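Local coordinates for tartronic semialdehyde reductase (PDB 1YB4), which interconverts tartronate semialdehyde (2-hydroxy-3-oxopropanoate) and (R)-glycerate, probably with either NADH or NADPH as the hydride carrier, at residues D60-M65 against K90-M95; D116-P121 against I136-E141; V179-E184 against P257-C262; I9-M14 against V31-P36. All coordinates share one frame; numbering follows the deposited sequence.

Contact 1. Residues D60-M65 against K90-M95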
loop_
_atom_site.group_PDB
_atom_site.type_symbol
_atom_site.label_atom_id
_atom_site.label_comp_id
_atom_site.label_asym_id
_atom_site.label_seq_id
_atom_site.Cartn_x
_atom_site.Cartn_y
_atom_site.Cartn_z
ATOM N N ASP A 60 -7.961 2.476 47.761
ATOM C CA ASP A 60 -8.081 3.854 47.283
ATOM C C ASP A 60 -7.534 4.013 45.847
ATOM O O ASP A 60 -7.979 4.877 45.094
ATOM C CB ASP A 60 -7.350 4.816 48.227
ATOM C CG ASP A 60 -7.860 4.734 49.654
ATOM O OD1 ASP A 60 -9.093 4.617 49.856
ATOM O OD2 ASP A 60 -7.018 4.803 50.572
ATOM N N ILE A 61 -6.555 3.189 45.486
ATOM C CA ILE A 61 -5.983 3.207 44.148
ATOM C C ILE A 61 -6.237 1.812 43.564
ATOM O O ILE A 61 -5.823 0.795 44.134
ATOM C CB ILE A 61 -4.470 3.513 44.189
ATOM C CG1 ILE A 61 -4.243 4.936 44.714
ATOM C CG2 ILE A 61 -3.870 3.395 42.796
ATOM C CD1 ILE A 61 -2.772 5.309 44.905
ATOM N N ILE A 62 -6.955 1.774 42.446
ATOM C CA ILE A 62 -7.302 0.515 41.786
ATOM C C ILE A 62 -6.607 0.340 40.427
ATOM O O ILE A 62 -6.783 1.153 39.520
ATOM C CB ILE A 62 -8.835 0.416 41.550
ATOM C CG1 ILE A 62 -9.592 0.415 42.883
ATOM C CG2 ILE A 62 -9.157 -0.838 40.754
ATOM C CD1 ILE A 62 -9.732 1.780 43.520
ATOM N N PHE A 63 -5.831 -0.734 40.298
ATOM C CA PHE A 63 -5.104 -1.063 39.072
ATOM C C PHE A 63 -5.896 -2.058 38.245
ATOM O O PHE A 63 -6.328 -3.092 38.760
ATOM C CB PHE A 63 -3.753 -1.689 39.414
ATOM C CG PHE A 63 -2.768 -0.715 39.959
ATOM C CD1 PHE A 63 -2.009 0.072 39.101
ATOM C CD2 PHE A 63 -2.647 -0.522 41.336
ATOM C CE1 PHE A 63 -1.146 1.047 39.607
ATOM C CE2 PHE A 63 -1.789 0.449 41.851
ATOM C CZ PHE A 63 -1.037 1.237 40.987
ATOM N N ILE A 64 -6.068 -1.755 36.962
ATOM C CA ILE A 64 -6.783 -2.637 36.052
ATOM C C ILE A 64 -5.872 -3.145 34.929
ATOM O O ILE A 64 -5.308 -2.349 34.183
ATOM C CB ILE A 64 -7.978 -1.903 35.413
ATOM C CG1 ILE A 64 -8.975 -1.507 36.500
ATOM C CG2 ILE A 64 -8.627 -2.780 34.324
ATOM C CD1 ILE A 64 -10.112 -0.667 35.985
HETATM N N MSE A 65 -5.705 -4.464 34.828
HETATM C CA MSE A 65 -4.892 -5.040 33.758
HETATM C C MSE A 65 -5.658 -6.164 33.076
HETATM O O MSE A 65 -5.393 -7.353 33.290
HETATM C CB MSE A 65 -3.548 -5.568 34.269
HETATM C CG MSE A 65 -2.619 -6.097 33.153
HETATM SE SE MSE A 65 -1.872 -4.765 31.898
HETATM C CE MSE A 65 -3.102 -4.946 30.423
ATOM N N LYS A 90 -11.447 8.180 45.265
ATOM C CA LYS A 90 -10.602 7.104 44.767
ATOM C C LYS A 90 -9.885 7.462 43.476
ATOM O O LYS A 90 -10.216 8.434 42.789
ATOM C CB LYS A 90 -11.419 5.825 44.546
ATOM C CG LYS A 90 -11.933 5.188 45.824
ATOM C CD LYS A 90 -12.651 3.874 45.543
ATOM C CE LYS A 90 -13.235 3.296 46.825
ATOM N NZ LYS A 90 -12.198 3.159 47.889
ATOM N N THR A 91 -8.887 6.650 43.164
ATOM C CA THR A 91 -8.083 6.819 41.968
ATOM C C THR A 91 -8.064 5.467 41.263
ATOM O O THR A 91 -7.691 4.443 41.847
ATOM C CB THR A 91 -6.632 7.243 42.308
ATOM O OG1 THR A 91 -6.658 8.356 43.212
ATOM C CG2 THR A 91 -5.896 7.665 41.049
ATOM N N ILE A 92 -8.490 5.483 40.005
ATOM C CA ILE A 92 -8.538 4.292 39.181
ATOM C C ILE A 92 -7.486 4.449 38.087
ATOM O O ILE A 92 -7.427 5.476 37.404
ATOM C CB ILE A 92 -9.941 4.129 38.559
ATOM C CG1 ILE A 92 -10.008 2.856 37.726
ATOM C CG2 ILE A 92 -10.289 5.343 37.741
ATOM C CD1 ILE A 92 -10.118 1.619 38.575
ATOM N N VAL A 93 -6.635 3.442 37.944
ATOM C CA VAL A 93 -5.601 3.496 36.931
ATOM C C VAL A 93 -5.647 2.267 36.029
ATOM O O VAL A 93 -5.424 1.132 36.460
ATOM C CB VAL A 93 -4.187 3.640 37.564
ATOM C CG1 VAL A 93 -4.218 4.678 38.667
ATOM C CG2 VAL A 93 -3.719 2.335 38.107
ATOM N N ASP A 94 -5.968 2.514 34.765
ATOM C CA ASP A 94 -6.045 1.455 33.780
ATOM C C ASP A 94 -4.708 1.383 33.087
ATOM O O ASP A 94 -4.227 2.371 32.513
ATOM C CB ASP A 94 -7.146 1.737 32.758
ATOM C CG ASP A 94 -7.329 0.597 31.788
ATOM O OD1 ASP A 94 -7.059 -0.563 32.187
ATOM O OD2 ASP A 94 -7.751 0.862 30.640
HETATM N N MSE A 95 -4.101 0.208 33.152
HETATM C CA MSE A 95 -2.809 0.011 32.538
HETATM C C MSE A 95 -2.893 -0.888 31.317
HETATM O O MSE A 95 -1.870 -1.282 30.751
HETATM C CB MSE A 95 -1.830 -0.521 33.577
HETATM C CG MSE A 95 -1.583 0.504 34.676
HETATM SE SE MSE A 95 -0.208 0.036 35.946
HETATM C CE MSE A 95 1.364 0.632 34.967
#
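Five backbone hydrogen bonds join residues 60-65 to residues 90-95. Thr-91 N donates to Asp-60 O, and Ile-62 N donates back to Thr-91 O. The alternation continues with Val-93 N to Ile-62 O at 2.8 Å, Ile-64 N to Val-93 O and Met-95 N to Ile-64 O. This is the parallel strand pair of the beta-alpha-beta unit formed by strand 61-64, helix 69-77 and strand 90-94, part of the Rossmann-type domain. Lys-90 NZ and Asp-60 OD1 form a long salt bridge of 4.0 Å, and NZ also bonds to Ala-59 O. Thr-91 OG1 is engaged by Arg-147. Ile-62, Ile-64 and Ile-92 share one face of the sheet. Ile-92 has CG1 anti to its backbone N (chi1 -178°), which carries CD1 across to the neighbouring strand. There CD1 meets Ile-62 CG2 at 3.4 Å and Ile-64 CD1 at 3.5 Å. Helix 69-77 covers Ile-64 and Ile-92 with Leu-76. Asp-94 lies on the same face. Its OD1 bonds to Ser-96 OG and sits 3.5 Å from Ile-64 CG2. Phe-63 and Val-93 are on the other face, where the Phe-63 ring runs alongside Met-95. Met-95 SE, the selenium of a selenomethionine, lies at the ring edge in a Met-aromatic contact, 3.6 Å from Phe-63 CD1.

Contact 2. Residues D116-P121 against I136-E141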
loop_
_atom_site.group_PDB
_atom_site.type_symbol
_atom_site.label_atom_id
_atom_site.label_comp_id
_atom_site.label_asym_id
_atom_site.label_seq_id
_atom_site.Cartn_x
_atom_site.Cartn_y
_atom_site.Cartn_z
ATOM N N ASP A 116 -10.572 9.929 40.414
ATOM C CA ASP A 116 -9.574 10.335 39.436
ATOM C C ASP A 116 -9.269 9.125 38.549
ATOM O O ASP A 116 -9.451 7.973 38.964
ATOM C CB ASP A 116 -8.306 10.826 40.132
ATOM C CG ASP A 116 -8.490 12.182 40.788
ATOM O OD1 ASP A 116 -8.945 13.122 40.099
ATOM O OD2 ASP A 116 -8.173 12.312 41.986
ATOM N N TYR A 117 -8.812 9.395 37.327
ATOM C CA TYR A 117 -8.509 8.350 36.356
ATOM C C TYR A 117 -7.185 8.611 35.665
ATOM O O TYR A 117 -6.914 9.719 35.203
ATOM C CB TYR A 117 -9.620 8.304 35.301
ATOM C CG TYR A 117 -9.580 7.131 34.338
ATOM C CD1 TYR A 117 -10.556 6.132 34.392
ATOM C CD2 TYR A 117 -8.585 7.026 33.364
ATOM C CE1 TYR A 117 -10.552 5.057 33.500
ATOM C CE2 TYR A 117 -8.568 5.952 32.471
ATOM C CZ TYR A 117 -9.555 4.975 32.546
ATOM O OH TYR A 117 -9.553 3.920 31.663
ATOM N N LEU A 118 -6.352 7.584 35.617
ATOM C CA LEU A 118 -5.083 7.688 34.923
ATOM C C LEU A 118 -5.075 6.544 33.930
ATOM O O LEU A 118 -5.305 5.400 34.321
ATOM C CB LEU A 118 -3.884 7.498 35.862
ATOM C CG LEU A 118 -3.441 8.522 36.906
ATOM C CD1 LEU A 118 -2.092 8.070 37.470
ATOM C CD2 LEU A 118 -3.338 9.918 36.290
ATOM N N ASP A 119 -4.866 6.834 32.651
ATOM C CA ASP A 119 -4.765 5.749 31.689
ATOM C C ASP A 119 -3.263 5.669 31.502
ATOM O O ASP A 119 -2.623 6.623 31.069
ATOM C CB ASP A 119 -5.484 6.054 30.364
ATOM C CG ASP A 119 -5.105 7.403 29.767
ATOM O OD1 ASP A 119 -5.504 8.449 30.320
ATOM O OD2 ASP A 119 -4.416 7.419 28.729
ATOM N N ALA A 120 -2.688 4.543 31.890
ATOM C CA ALA A 120 -1.255 4.386 31.776
ATOM C C ALA A 120 -0.868 3.071 31.098
ATOM O O ALA A 120 -0.351 2.144 31.745
ATOM C CB ALA A 120 -0.610 4.487 33.158
ATOM N N PRO A 121 -1.139 2.962 29.786
ATOM C CA PRO A 121 -0.785 1.741 29.060
ATOM C C PRO A 121 0.695 1.453 29.294
ATOM O O PRO A 121 1.472 2.368 29.599
ATOM C CB PRO A 121 -1.090 2.098 27.604
ATOM C CG PRO A 121 -1.066 3.621 27.579
ATOM C CD PRO A 121 -1.728 3.965 28.881
ATOM N N ILE A 136 6.131 3.186 30.934
ATOM C CA ILE A 136 4.768 3.581 31.249
ATOM C C ILE A 136 4.406 4.984 30.754
ATOM O O ILE A 136 5.005 5.978 31.179
ATOM C CB ILE A 136 4.559 3.497 32.771
ATOM C CG1 ILE A 136 4.918 2.089 33.261
ATOM C CG2 ILE A 136 3.146 3.824 33.118
ATOM C CD1 ILE A 136 4.949 1.948 34.789
HETATM N N MSE A 137 3.431 5.069 29.850
HETATM C CA MSE A 137 2.997 6.361 29.326
HETATM C C MSE A 137 1.669 6.663 29.999
HETATM O O MSE A 137 0.751 5.849 29.966
HETATM C CB MSE A 137 2.870 6.301 27.806
HETATM C CG MSE A 137 3.213 4.945 27.245
HETATM SE SE MSE A 137 4.166 4.993 25.570
HETATM C CE MSE A 137 4.855 3.174 25.567
ATOM N N VAL A 138 1.568 7.846 30.595
ATOM C CA VAL A 138 0.392 8.212 31.370
ATOM C C VAL A 138 -0.428 9.429 30.969
ATOM O O VAL A 138 0.109 10.514 30.726
ATOM C CB VAL A 138 0.791 8.425 32.862
ATOM C CG1 VAL A 138 -0.449 8.649 33.714
ATOM C CG2 VAL A 138 1.598 7.239 33.373
ATOM N N GLY A 139 -1.744 9.250 30.957
ATOM C CA GLY A 139 -2.638 10.346 30.640
ATOM C C GLY A 139 -3.434 10.690 31.888
ATOM O O GLY A 139 -4.010 9.802 32.525
ATOM N N GLY A 140 -3.450 11.971 32.254
ATOM C CA GLY A 140 -4.188 12.386 33.432
ATOM C C GLY A 140 -3.725 13.703 34.014
ATOM O O GLY A 140 -2.969 14.442 33.382
ATOM N N GLU A 141 -4.202 13.996 35.224
ATOM C CA GLU A 141 -3.849 15.213 35.944
ATOM C C GLU A 141 -2.553 14.990 36.717
ATOM O O GLU A 141 -2.409 13.981 37.407
ATOM C CB GLU A 141 -4.970 15.578 36.907
ATOM C CG GLU A 141 -6.145 16.235 36.225
ATOM C CD GLU A 141 -7.479 15.753 36.756
ATOM O OE1 GLU A 141 -8.492 16.431 36.479
ATOM O OE2 GLU A 141 -7.526 14.697 37.433
#
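Leu-118 lays its CD2 methyl over the backbone of Gly-140, 3.9 Å from Gly-140 CA, and beside Val-138 CG1. Further along, Ala-120 CB presses on Val-138 CG2 at 3.5 Å and reaches Ile-136 CG2 at 3.8 Å. Phe-152 of helix 142-155 covers Leu-118 and Ala-120. The backbones meet in one antiparallel hydrogen-bonded pair. Asp-119 N donates to Gly-139 O, and Gly-139 N returns a bond of 2.8 Å to Asp-119 O. The strands splay, with 142° between their directions, and the bond from Met-137 N to Pro-121 O is weak. Here the parallel order of the Rossmann-type sheet changes, because strand 134-139 runs against strand 115-123.

Asp-119 holds CG between its backbone N and carbonyl carbon (chi1 50°), which folds the carboxylate over Gly-139. Glycine has no side chain to block it. OD1 comes to 3.0 Å from Gly-139 O, but both atoms are acceptors. The hydrogens come from elsewhere: Gly-166 N and Asn-165 ND2 bond to OD1, and Gln-169 N to OD2. These donors lie around the start of helix 167-195, whose positive end would favour the charged carboxylate.

Asp-116 OD1 and Glu-141 OE2 are like charges 3.4 Å apart, and the two carboxylate planes are nearly perpendicular. A salt bridge from Asp-116 OD2 to Arg-147 probably eases the repulsion. At the other end, Pro-121 CD rests 3.3 Å from Met-137 O, and both side chains touch Lys-172, the predicted active-site residue.

Contact 3. Residues V179-E184 against P257-C262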
loop_
_atom_site.group_PDB
_atom_site.type_symbol
_atom_site.label_atom_id
_atom_site.label_comp_id
_atom_site.label_asym_id
_atom_site.label_seq_id
_atom_site.Cartn_x
_atom_site.Cartn_y
_atom_site.Cartn_z
ATOM N N VAL A 179 7.082 1.004 15.911
ATOM C CA VAL A 179 7.845 -0.223 16.066
ATOM C C VAL A 179 7.562 -1.125 14.884
ATOM O O VAL A 179 8.473 -1.755 14.343
ATOM C CB VAL A 179 7.494 -0.954 17.376
ATOM C CG1 VAL A 179 8.318 -2.246 17.510
ATOM C CG2 VAL A 179 7.770 -0.032 18.546
ATOM N N ALA A 180 6.300 -1.165 14.467
ATOM C CA ALA A 180 5.892 -1.995 13.335
ATOM C C ALA A 180 6.496 -1.472 12.028
ATOM O O ALA A 180 7.145 -2.209 11.283
ATOM C CB ALA A 180 4.368 -2.031 13.235
ATOM N N LEU A 181 6.278 -0.197 11.742
ATOM C CA LEU A 181 6.823 0.367 10.530
ATOM C C LEU A 181 8.366 0.296 10.476
ATOM O O LEU A 181 8.928 0.051 9.407
ATOM C CB LEU A 181 6.311 1.808 10.353
ATOM C CG LEU A 181 4.952 1.835 9.640
ATOM C CD1 LEU A 181 3.944 0.973 10.403
ATOM C CD2 LEU A 181 4.469 3.267 9.516
ATOM N N ASN A 182 9.047 0.494 11.612
ATOM C CA ASN A 182 10.520 0.430 11.638
ATOM C C ASN A 182 10.984 -1.003 11.387
ATOM O O ASN A 182 11.937 -1.231 10.630
ATOM C CB ASN A 182 11.062 0.933 12.971
ATOM C CG ASN A 182 11.158 2.437 13.016
ATOM O OD1 ASN A 182 10.483 3.131 12.251
ATOM N ND2 ASN A 182 11.988 2.957 13.918
ATOM N N ILE A 183 10.297 -1.968 11.996
ATOM C CA ILE A 183 10.651 -3.370 11.793
ATOM C C ILE A 183 10.477 -3.731 10.318
ATOM O O ILE A 183 11.318 -4.411 9.736
ATOM C CB ILE A 183 9.776 -4.328 12.662
ATOM C CG1 ILE A 183 10.146 -4.170 14.139
ATOM C CG2 ILE A 183 10.006 -5.765 12.248
ATOM C CD1 ILE A 183 9.221 -4.925 15.114
ATOM N N GLU A 184 9.397 -3.260 9.705
ATOM C CA GLU A 184 9.150 -3.576 8.309
ATOM C C GLU A 184 10.200 -2.902 7.431
ATOM O O GLU A 184 10.652 -3.469 6.429
ATOM C CB GLU A 184 7.740 -3.131 7.921
ATOM C CG GLU A 184 7.162 -3.823 6.688
ATOM C CD GLU A 184 7.595 -3.182 5.384
ATOM O OE1 GLU A 184 8.051 -2.015 5.410
ATOM O OE2 GLU A 184 7.455 -3.840 4.328
ATOM N N PRO A 257 -1.444 4.513 5.634
ATOM C CA PRO A 257 -1.141 3.507 4.623
ATOM C C PRO A 257 -0.135 2.446 5.007
ATOM O O PRO A 257 -0.405 1.264 4.840
ATOM C CB PRO A 257 -0.719 4.348 3.422
ATOM C CG PRO A 257 -0.070 5.543 4.075
ATOM C CD PRO A 257 -0.980 5.849 5.223
ATOM N N ASN A 258 1.023 2.821 5.526
ATOM C CA ASN A 258 1.981 1.773 5.867
ATOM C C ASN A 258 1.584 0.961 7.110
ATOM O O ASN A 258 1.942 -0.204 7.233
ATOM C CB ASN A 258 3.403 2.345 5.960
ATOM C CG ASN A 258 3.983 2.676 4.575
ATOM O OD1 ASN A 258 3.435 2.263 3.539
ATOM N ND2 ASN A 258 5.087 3.407 4.553
ATOM N N THR A 259 0.824 1.547 8.020
ATOM C CA THR A 259 0.377 0.778 9.172
ATOM C C THR A 259 -0.631 -0.240 8.610
ATOM O O THR A 259 -0.609 -1.414 8.967
ATOM C CB THR A 259 -0.313 1.686 10.228
ATOM O OG1 THR A 259 0.611 2.694 10.673
ATOM C CG2 THR A 259 -0.771 0.875 11.437
ATOM N N ALA A 260 -1.494 0.208 7.700
ATOM C CA ALA A 260 -2.481 -0.685 7.109
ATOM C C ALA A 260 -1.763 -1.872 6.474
ATOM O O ALA A 260 -2.127 -3.026 6.725
ATOM C CB ALA A 260 -3.312 0.042 6.066
ATOM N N THR A 261 -0.745 -1.589 5.665
ATOM C CA THR A 261 0.020 -2.647 5.015
ATOM C C THR A 261 0.704 -3.546 6.029
ATOM O O THR A 261 0.660 -4.757 5.897
ATOM C CB THR A 261 1.121 -2.095 4.086
ATOM O OG1 THR A 261 0.547 -1.191 3.134
ATOM C CG2 THR A 261 1.808 -3.245 3.341
ATOM N N CYS A 262 1.347 -2.959 7.034
ATOM C CA CYS A 262 2.032 -3.765 8.050
ATOM C C CYS A 262 1.111 -4.800 8.669
ATOM O O CYS A 262 1.526 -5.931 8.927
ATOM C CB CYS A 262 2.622 -2.882 9.151
ATOM S SG CYS A 262 4.239 -2.219 8.706
#
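Ala-180 and Cys-262 face each other where two helices cross at 74°, with their axes 9.6 Å apart at the closest approach. Leu-181 and Thr-259 bring their CA atoms nearest, at 6.6 Å. One segment lies within the long helix 167-195, and the other starts helix 257-271. Both belong to the helical C-terminal part of the reductase.

Leu-181 and Cys-262 carry most of the contact, one from each helix. The two methyls of Leu-181 spread over the opposite helix, and its side chain meets Asn-258 and Thr-259 at about a right angle. CD2 rests 3.8 Å from Asn-258 CB. CD1 meets Cys-262 SG at 3.6 Å and also approaches Thr-259 OG1. Cys-262 answers from the other helix. Its SG is anti to the carbonyl carbon (chi1 -84°) and fits among three residues of helix 167-195. Besides Leu-181 it reaches Glu-184 CB at 3.7 Å and lies 3.9 Å from Ala-180 O. Glu-184 touches through CB and CG, the aliphatic part of its side chain. Leu-242 of helix 235-251 packs on both Ala-180 and Thr-259.

A second subunit adjoins the crossing. Glu-188 of that subunit accepts a hydrogen bond from Asn-258 N at OE2 and pairs with Thr-259 OG1 through OE1. A carboxylate beside the first turn of helix 257-271 would suit the positive end of the helix dipole. The chemistry is thus divided: within the chain the segments meet mainly through carbon and sulfur, without hydrogen bonds, while polar groups at the start of helix 257-271 are bound across the subunit interface.

Contact 4. Residues I9-M14 against V31-P36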
loop_
_atom_site.group_PDB
_atom_site.type_symbol
_atom_site.label_atom_id
_atom_site.label_comp_id
_atom_site.label_asym_id
_atom_site.label_seq_id
_atom_site.Cartn_x
_atom_site.Cartn_y
_atom_site.Cartn_z
ATOM N N ILE A 9 -7.317 -5.476 39.565
ATOM C CA ILE A 9 -8.460 -6.156 38.963
ATOM C C ILE A 9 -8.146 -7.074 37.784
ATOM O O ILE A 9 -9.046 -7.667 37.202
ATOM C CB ILE A 9 -9.540 -5.121 38.556
ATOM C CG1 ILE A 9 -10.030 -4.411 39.810
ATOM C CG2 ILE A 9 -10.716 -5.788 37.862
ATOM C CD1 ILE A 9 -11.227 -3.526 39.584
ATOM N N GLY A 10 -6.879 -7.219 37.439
ATOM C CA GLY A 10 -6.556 -8.099 36.339
ATOM C C GLY A 10 -5.224 -8.781 36.530
ATOM O O GLY A 10 -4.186 -8.127 36.610
ATOM N N LEU A 11 -5.236 -10.101 36.621
ATOM C CA LEU A 11 -3.987 -10.821 36.773
ATOM C C LEU A 11 -3.673 -11.490 35.443
ATOM O O LEU A 11 -4.217 -11.117 34.402
ATOM C CB LEU A 11 -4.090 -11.834 37.923
ATOM C CG LEU A 11 -4.352 -11.143 39.280
ATOM C CD1 LEU A 11 -4.478 -12.164 40.404
ATOM C CD2 LEU A 11 -3.215 -10.175 39.582
ATOM N N GLY A 12 -2.784 -12.466 35.452
ATOM C CA GLY A 12 -2.468 -13.103 34.195
ATOM C C GLY A 12 -1.114 -12.670 33.695
ATOM O O GLY A 12 -0.403 -11.927 34.365
ATOM N N ILE A 13 -0.772 -13.141 32.506
ATOM C CA ILE A 13 0.505 -12.868 31.872
ATOM C C ILE A 13 1.287 -11.650 32.398
ATOM O O ILE A 13 2.477 -11.754 32.706
ATOM C CB ILE A 13 0.335 -12.735 30.332
ATOM C CG1 ILE A 13 -0.922 -13.480 29.850
ATOM C CG2 ILE A 13 1.551 -13.337 29.640
ATOM C CD1 ILE A 13 -2.254 -12.732 30.031
HETATM N N MSE A 14 0.627 -10.505 32.521
HETATM C CA MSE A 14 1.316 -9.313 32.987
HETATM C C MSE A 14 0.762 -8.747 34.290
HETATM O O MSE A 14 1.523 -8.264 35.128
HETATM C CB MSE A 14 1.263 -8.249 31.907
HETATM C CG MSE A 14 1.708 -8.750 30.546
HETATM SE SE MSE A 14 3.008 -7.579 29.773
HETATM C CE MSE A 14 2.065 -5.902 29.924
ATOM N N VAL A 31 -6.809 -8.340 45.305
ATOM C CA VAL A 31 -6.809 -8.683 43.893
ATOM C C VAL A 31 -8.029 -9.475 43.461
ATOM O O VAL A 31 -8.853 -9.861 44.284
ATOM C CB VAL A 31 -5.559 -9.502 43.540
ATOM C CG1 VAL A 31 -4.323 -8.823 44.121
ATOM C CG2 VAL A 31 -5.695 -10.915 44.063
ATOM N N THR A 32 -8.120 -9.717 42.156
ATOM C CA THR A 32 -9.222 -10.467 41.556
ATOM C C THR A 32 -8.941 -10.698 40.076
ATOM O O THR A 32 -8.237 -9.915 39.446
ATOM C CB THR A 32 -10.556 -9.704 41.660
ATOM O OG1 THR A 32 -11.625 -10.575 41.286
ATOM C CG2 THR A 32 -10.566 -8.510 40.719
ATOM N N THR A 33 -9.495 -11.773 39.526
ATOM C CA THR A 33 -9.323 -12.117 38.113
ATOM C C THR A 33 -10.101 -13.404 37.873
ATOM O O THR A 33 -10.530 -14.052 38.833
ATOM C CB THR A 33 -7.820 -12.316 37.736
ATOM O OG1 THR A 33 -7.711 -12.710 36.363
ATOM C CG2 THR A 33 -7.173 -13.375 38.610
ATOM N N ILE A 34 -10.297 -13.767 36.607
ATOM C CA ILE A 34 -11.046 -14.977 36.276
ATOM C C ILE A 34 -10.279 -16.237 36.658
ATOM O O ILE A 34 -10.832 -17.145 37.278
ATOM C CB ILE A 34 -11.390 -15.045 34.757
ATOM C CG1 ILE A 34 -10.110 -15.173 33.918
ATOM C CG2 ILE A 34 -12.140 -13.809 34.335
ATOM C CD1 ILE A 34 -9.706 -16.623 33.613
ATOM N N GLY A 35 -8.996 -16.269 36.313
ATOM C CA GLY A 35 -8.193 -17.435 36.603
ATOM C C GLY A 35 -7.807 -17.590 38.056
ATOM O O GLY A 35 -8.291 -16.862 38.929
ATOM N N PRO A 36 -6.952 -18.583 38.344
ATOM C CA PRO A 36 -6.476 -18.859 39.698
ATOM C C PRO A 36 -5.328 -17.931 40.058
ATOM O O PRO A 36 -4.344 -17.845 39.324
ATOM C CB PRO A 36 -6.022 -20.305 39.604
ATOM C CG PRO A 36 -5.474 -20.374 38.201
ATOM C CD PRO A 36 -6.547 -19.663 37.419
#
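Val-31 meets Leu-11 through CG2, which lies 4.1 Å from Leu-11 CD1. The two side chains cross at about a right angle. Leu-11 belongs to the turn after strand 5-8, whose Gly-10 and Gly-12, with Gly-15, fit the GxGxxG pattern of a Rossmann fold. In that fold this turn leads into the helix that borders the dinucleotide site, consistent with a cofactor role here. Leu-41 of helix 39-42 packs on both Val-31 and Leu-11, and Val-37 of the adjoining loop touches both as well.

Thr-32 comes next and lies alongside Ile-9. Its CG2 touches the backbone at Ile-9 CA, 3.6 Å away, and the branch methyl Ile-9 CG2 at 3.9 Å. Val-55 of helix 52-57 packs on Ile-9 and Thr-32 together. The backbones do not pair here. Thr-32 O approaches Ile-9 O to 3.3 Å, but both are acceptors, and Gly-10 N at 3.6 Å from Thr-32 O makes no bond. The segments are therefore joined by van der Waals contact, just beyond the two neighbouring parallel strands.

Thr-33 turns its CB toward residues 9-14, and its side chain crosses Leu-11 at about a right angle. Its OG1 is anti to the backbone N (chi1 177°), which puts CG2 between the backbone N and the carbonyl carbon, facing the leucine. OG1 stays 3.6 Å from Leu-11 N without bonding to it. The methyl does the packing: Thr-33 CG2 lies 3.5 Å from both Leu-11 CB and Leu-11 CD1.

Contacts 1, 2 and 4 lie in the nucleotide-binding domain. Contact 3 lies in the helical part, on the opposite side of the chain's centre from contacts 1 and 4. All four are largely buried. Contacts 1 and 2 share one sheet: strands 90-94 and 115-123 are neighbours, and Ala-120 N probably bonds to Asp-94 O. Contact 4 adjoins contact 1 through a probable bond from Ile-9 N to Phe-63 O. Backbone bonding is regular in the parallel pair of contact 1, reduced to a single bridge and a weak bond in contact 2, and absent between the segments of contacts 3 and 4. Contact 3 borders a second subunit, whereas no other chain touches contacts 1 and 4.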